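Local coordinates for pesticidal crystal protein Cry4Aa (Bacillus thuringiensis, PDB 2C9K) that kills mosquito larvae by binding midgut epithelial cells and promoting their colloid-osmotic lysis, as a pore-forming delta-endotoxin, at residues T350-N358 / P425-L434. Numbering follows the deposited sequence.
Sequences TNIYIFLLN and PTYDNYSHIL
The Phe355 ring lies against the backbone of Pro425-Tyr427, where the type I turn Thr426-Asn429 begins: Thr426 O sits over the centre of one face, 3.7 Å above the plane, and CB of Pro425 comes to within 3.3 Å of CD1 of Phe355. The Tyr430 ring plane is tilted only 27° from it, though the side chains cross at about a right angle and the rings, centroids 5.8 Å apart, barely overlap; Phe355 CB does the touching, 3.7 Å from both CB and CG of Tyr430. With chi1 of Phe355 at 71°, its CG stands between backbone N and carbonyl carbon, a setting that lays the ring against Pro425-Tyr427. On the Tyr353 ring, Asn351 C lies over one face near the rim, while Tyr430 OH and Ile433 CD1 approach obliquely. Two sheets of the middle domain, a beta-prism implicated in receptor recognition in three-domain Cry toxins, meet here through strands 353-362 and 432-440; their short segments cross at 101°, consistent with the single direct backbone hydrogen bond, Leu434 N to Ile354 O (2.7 Å), in the carbonyl plane, with Ile433 CA 3.2 Å from the same oxygen. One water links Ile354 N to Leu434 O. Alongside, CB of Ile354 and CB of Leu434 touch at 3.7 Å. Phe355 and Leu356 form a classic beta bulge opposite Phe379.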
loop_
_atom_site.group_PDB
_atom_site.type_symbol
_atom_site.label_atom_id
_atom_site.label_comp_id
_atom_site.label_asym_id
_atom_site.label_seq_id
_atom_site.Cartn_x
_atom_site.Cartn_y
_atom_site.Cartn_z
ATOM N N THR A 350 7.572 2.953 20.945
ATOM C CA THR A 350 6.986 1.906 20.133
ATOM C C THR A 350 5.477 1.881 20.338
ATOM O O THR A 350 4.980 2.095 21.445
ATOM C CB THR A 350 7.575 0.540 20.488
ATOM O OG1 THR A 350 8.986 0.681 20.704
ATOM C CG2 THR A 350 7.345 -0.452 19.332
ATOM N N ASN A 351 4.754 1.623 19.255
ATOM C CA ASN A 351 3.298 1.579 19.288
ATOM C C ASN A 351 2.671 2.951 19.557
ATOM O O ASN A 351 1.562 3.051 20.092
ATOM C CB ASN A 351 2.831 0.551 20.317
ATOM C CG ASN A 351 3.180 -0.871 19.909
ATOM O OD1 ASN A 351 2.799 -1.331 18.825
ATOM N ND2 ASN A 351 3.908 -1.576 20.774
ATOM N N ILE A 352 3.407 3.999 19.185
ATOM C CA ILE A 352 2.955 5.383 19.308
ATOM C C ILE A 352 3.174 6.016 17.924
ATOM O O ILE A 352 4.308 6.278 17.512
ATOM C CB ILE A 352 3.747 6.167 20.389
ATOM C CG1 ILE A 352 3.172 5.883 21.786
ATOM C CG2 ILE A 352 3.676 7.661 20.105
ATOM C CD1 ILE A 352 3.519 4.535 22.341
ATOM N N TYR A 353 2.078 6.254 17.209
ATOM C CA TYR A 353 2.163 6.797 15.865
ATOM C C TYR A 353 1.418 8.094 15.602
ATOM O O TYR A 353 0.480 8.457 16.311
ATOM C CB TYR A 353 1.673 5.747 14.872
ATOM C CG TYR A 353 2.086 4.339 15.224
ATOM C CD1 TYR A 353 1.187 3.456 15.820
ATOM C CD2 TYR A 353 3.384 3.892 14.981
ATOM C CE1 TYR A 353 1.573 2.163 16.168
ATOM C CE2 TYR A 353 3.781 2.601 15.324
ATOM C CZ TYR A 353 2.872 1.743 15.919
ATOM O OH TYR A 353 3.272 0.479 16.292
ATOM N N ILE A 354 1.852 8.783 14.555
ATOM C CA ILE A 354 1.228 10.026 14.130
ATOM C C ILE A 354 0.278 9.617 12.997
ATOM O O ILE A 354 0.722 9.089 11.982
ATOM C CB ILE A 354 2.300 11.032 13.627
ATOM C CG1 ILE A 354 3.262 11.369 14.770
ATOM C CG2 ILE A 354 1.651 12.311 13.144
ATOM C CD1 ILE A 354 4.479 12.171 14.347
ATOM N N PHE A 355 -1.024 9.838 13.178
ATOM C CA PHE A 355 -1.996 9.445 12.164
ATOM C C PHE A 355 -2.692 10.624 11.504
ATOM O O PHE A 355 -3.457 10.456 10.552
ATOM C CB PHE A 355 -3.035 8.510 12.774
ATOM C CG PHE A 355 -3.974 9.185 13.731
ATOM C CD1 PHE A 355 -4.996 10.010 13.263
ATOM C CD2 PHE A 355 -3.855 8.986 15.095
ATOM C CE1 PHE A 355 -5.892 10.625 14.145
ATOM C CE2 PHE A 355 -4.742 9.596 15.987
ATOM C CZ PHE A 355 -5.763 10.417 15.507
ATOM N N LEU A 356 -2.433 11.817 12.023
ATOM C CA LEU A 356 -3.014 13.036 11.481
ATOM C C LEU A 356 -2.261 14.221 12.057
ATOM O O LEU A 356 -1.910 14.222 13.236
ATOM C CB LEU A 356 -4.489 13.149 11.870
ATOM C CG LEU A 356 -5.256 14.370 11.345
ATOM C CD1 LEU A 356 -5.437 14.266 9.834
ATOM C CD2 LEU A 356 -6.606 14.446 12.012
ATOM N N LEU A 357 -1.973 15.219 11.234
ATOM C CA LEU A 357 -1.307 16.389 11.769
ATOM C C LEU A 357 -1.795 17.657 11.124
ATOM O O LEU A 357 -2.399 17.640 10.048
ATOM C CB LEU A 357 0.215 16.301 11.662
ATOM C CG LEU A 357 0.912 16.253 10.321
ATOM C CD1 LEU A 357 2.360 16.702 10.504
ATOM C CD2 LEU A 357 0.844 14.842 9.768
ATOM N N ASN A 358 -1.542 18.758 11.819
ATOM C CA ASN A 358 -1.962 20.074 11.385
ATOM C C ASN A 358 -0.712 20.907 11.241
ATOM O O ASN A 358 0.089 20.963 12.163
ATOM C CB ASN A 358 -2.863 20.680 12.456
ATOM C CG ASN A 358 -3.607 21.895 11.976
ATOM O OD1 ASN A 358 -3.005 22.893 11.568
ATOM N ND2 ASN A 358 -4.932 21.824 12.025
ATOM N N PRO A 425 -9.601 10.205 10.750
ATOM C CA PRO A 425 -8.836 9.318 11.623
ATOM C C PRO A 425 -8.936 9.614 13.111
ATOM O O PRO A 425 -8.959 10.768 13.544
ATOM C CB PRO A 425 -7.403 9.488 11.126
ATOM C CG PRO A 425 -7.584 9.866 9.729
ATOM C CD PRO A 425 -8.713 10.833 9.767
ATOM N N THR A 426 -8.985 8.535 13.878
ATOM C CA THR A 426 -9.030 8.600 15.330
ATOM C C THR A 426 -7.921 7.664 15.804
ATOM O O THR A 426 -7.332 6.960 14.995
ATOM C CB THR A 426 -10.411 8.147 15.878
ATOM O OG1 THR A 426 -10.754 6.867 15.333
ATOM C CG2 THR A 426 -11.487 9.166 15.514
ATOM N N TYR A 427 -7.625 7.648 17.096
ATOM C CA TYR A 427 -6.562 6.785 17.604
ATOM C C TYR A 427 -6.882 5.309 17.368
ATOM O O TYR A 427 -5.989 4.475 17.255
ATOM C CB TYR A 427 -6.384 7.022 19.098
ATOM C CG TYR A 427 -7.576 6.568 19.899
ATOM C CD1 TYR A 427 -7.614 5.299 20.474
ATOM C CD2 TYR A 427 -8.692 7.387 20.040
ATOM C CE1 TYR A 427 -8.738 4.861 21.171
ATOM C CE2 TYR A 427 -9.818 6.962 20.731
ATOM C CZ TYR A 427 -9.839 5.703 21.294
ATOM O OH TYR A 427 -10.970 5.300 21.976
ATOM N N ASP A 428 -8.171 5.003 17.294
ATOM C CA ASP A 428 -8.649 3.640 17.108
ATOM C C ASP A 428 -9.234 3.399 15.714
ATOM O O ASP A 428 -9.968 2.433 15.495
ATOM C CB ASP A 428 -9.712 3.329 18.155
ATOM C CG ASP A 428 -10.976 4.143 17.948
ATOM O OD1 ASP A 428 -10.900 5.391 17.968
ATOM O OD2 ASP A 428 -12.049 3.539 17.750
ATOM N N ASN A 429 -8.924 4.287 14.775
ATOM C CA ASN A 429 -9.406 4.135 13.410
ATOM C C ASN A 429 -8.612 4.998 12.445
ATOM O O ASN A 429 -9.025 6.111 12.129
ATOM C CB ASN A 429 -10.884 4.496 13.314
ATOM C CG ASN A 429 -11.469 4.162 11.956
ATOM O OD1 ASN A 429 -10.752 3.721 11.054
ATOM N ND2 ASN A 429 -12.775 4.369 11.800
ATOM N N TYR A 430 -7.475 4.479 11.982
ATOM C CA TYR A 430 -6.607 5.194 11.050
ATOM C C TYR A 430 -5.944 4.178 10.120
ATOM O O TYR A 430 -5.571 3.088 10.550
ATOM C CB TYR A 430 -5.547 5.986 11.825
ATOM C CG TYR A 430 -4.627 5.118 12.647
ATOM C CD1 TYR A 430 -3.362 4.773 12.180
ATOM C CD2 TYR A 430 -5.044 4.586 13.868
ATOM C CE1 TYR A 430 -2.540 3.913 12.907
ATOM C CE2 TYR A 430 -4.234 3.731 14.599
ATOM C CZ TYR A 430 -2.987 3.397 14.113
ATOM O OH TYR A 430 -2.190 2.531 14.822
ATOM N N SER A 431 -5.793 4.537 8.848
ATOM C CA SER A 431 -5.208 3.633 7.861
ATOM C C SER A 431 -3.726 3.857 7.581
ATOM O O SER A 431 -3.051 2.973 7.038
ATOM C CB SER A 431 -5.965 3.751 6.549
ATOM O OG SER A 431 -5.822 5.060 6.028
ATOM N N HIS A 432 -3.217 5.035 7.930
ATOM C CA HIS A 432 -1.810 5.324 7.689
ATOM C C HIS A 432 -1.185 6.053 8.860
ATOM O O HIS A 432 -1.883 6.683 9.644
ATOM C CB HIS A 432 -1.638 6.172 6.420
ATOM C CG HIS A 432 -1.923 5.436 5.144
ATOM N ND1 HIS A 432 -3.194 5.051 4.770
ATOM C CD2 HIS A 432 -1.102 5.048 4.137
ATOM C CE1 HIS A 432 -3.143 4.461 3.589
ATOM N NE2 HIS A 432 -1.886 4.448 3.183
ATOM N N ILE A 433 0.137 5.949 8.972
ATOM C CA ILE A 433 0.903 6.610 10.027
ATOM C C ILE A 433 2.066 7.370 9.384
ATOM O O ILE A 433 2.600 6.943 8.353
ATOM C CB ILE A 433 1.506 5.592 11.030
ATOM C CG1 ILE A 433 2.598 4.765 10.336
ATOM C CG2 ILE A 433 0.399 4.708 11.618
ATOM C CD1 ILE A 433 3.380 3.880 11.280
ATOM N N LEU A 434 2.469 8.481 9.987
ATOM C CA LEU A 434 3.570 9.268 9.435
ATOM C C LEU A 434 4.845 8.434 9.450
ATOM O O LEU A 434 5.101 7.713 10.407
ATOM C CB LEU A 434 3.789 10.553 10.244
ATOM C CG LEU A 434 4.803 11.468 9.551
ATOM C CD1 LEU A 434 4.186 12.003 8.270
ATOM C CD2 LEU A 434 5.213 12.607 10.463
HETATM O O HOH W 1 4.270 7.711 13.283
HETATM O O HOH W 2 -3.651 8.636 8.697
#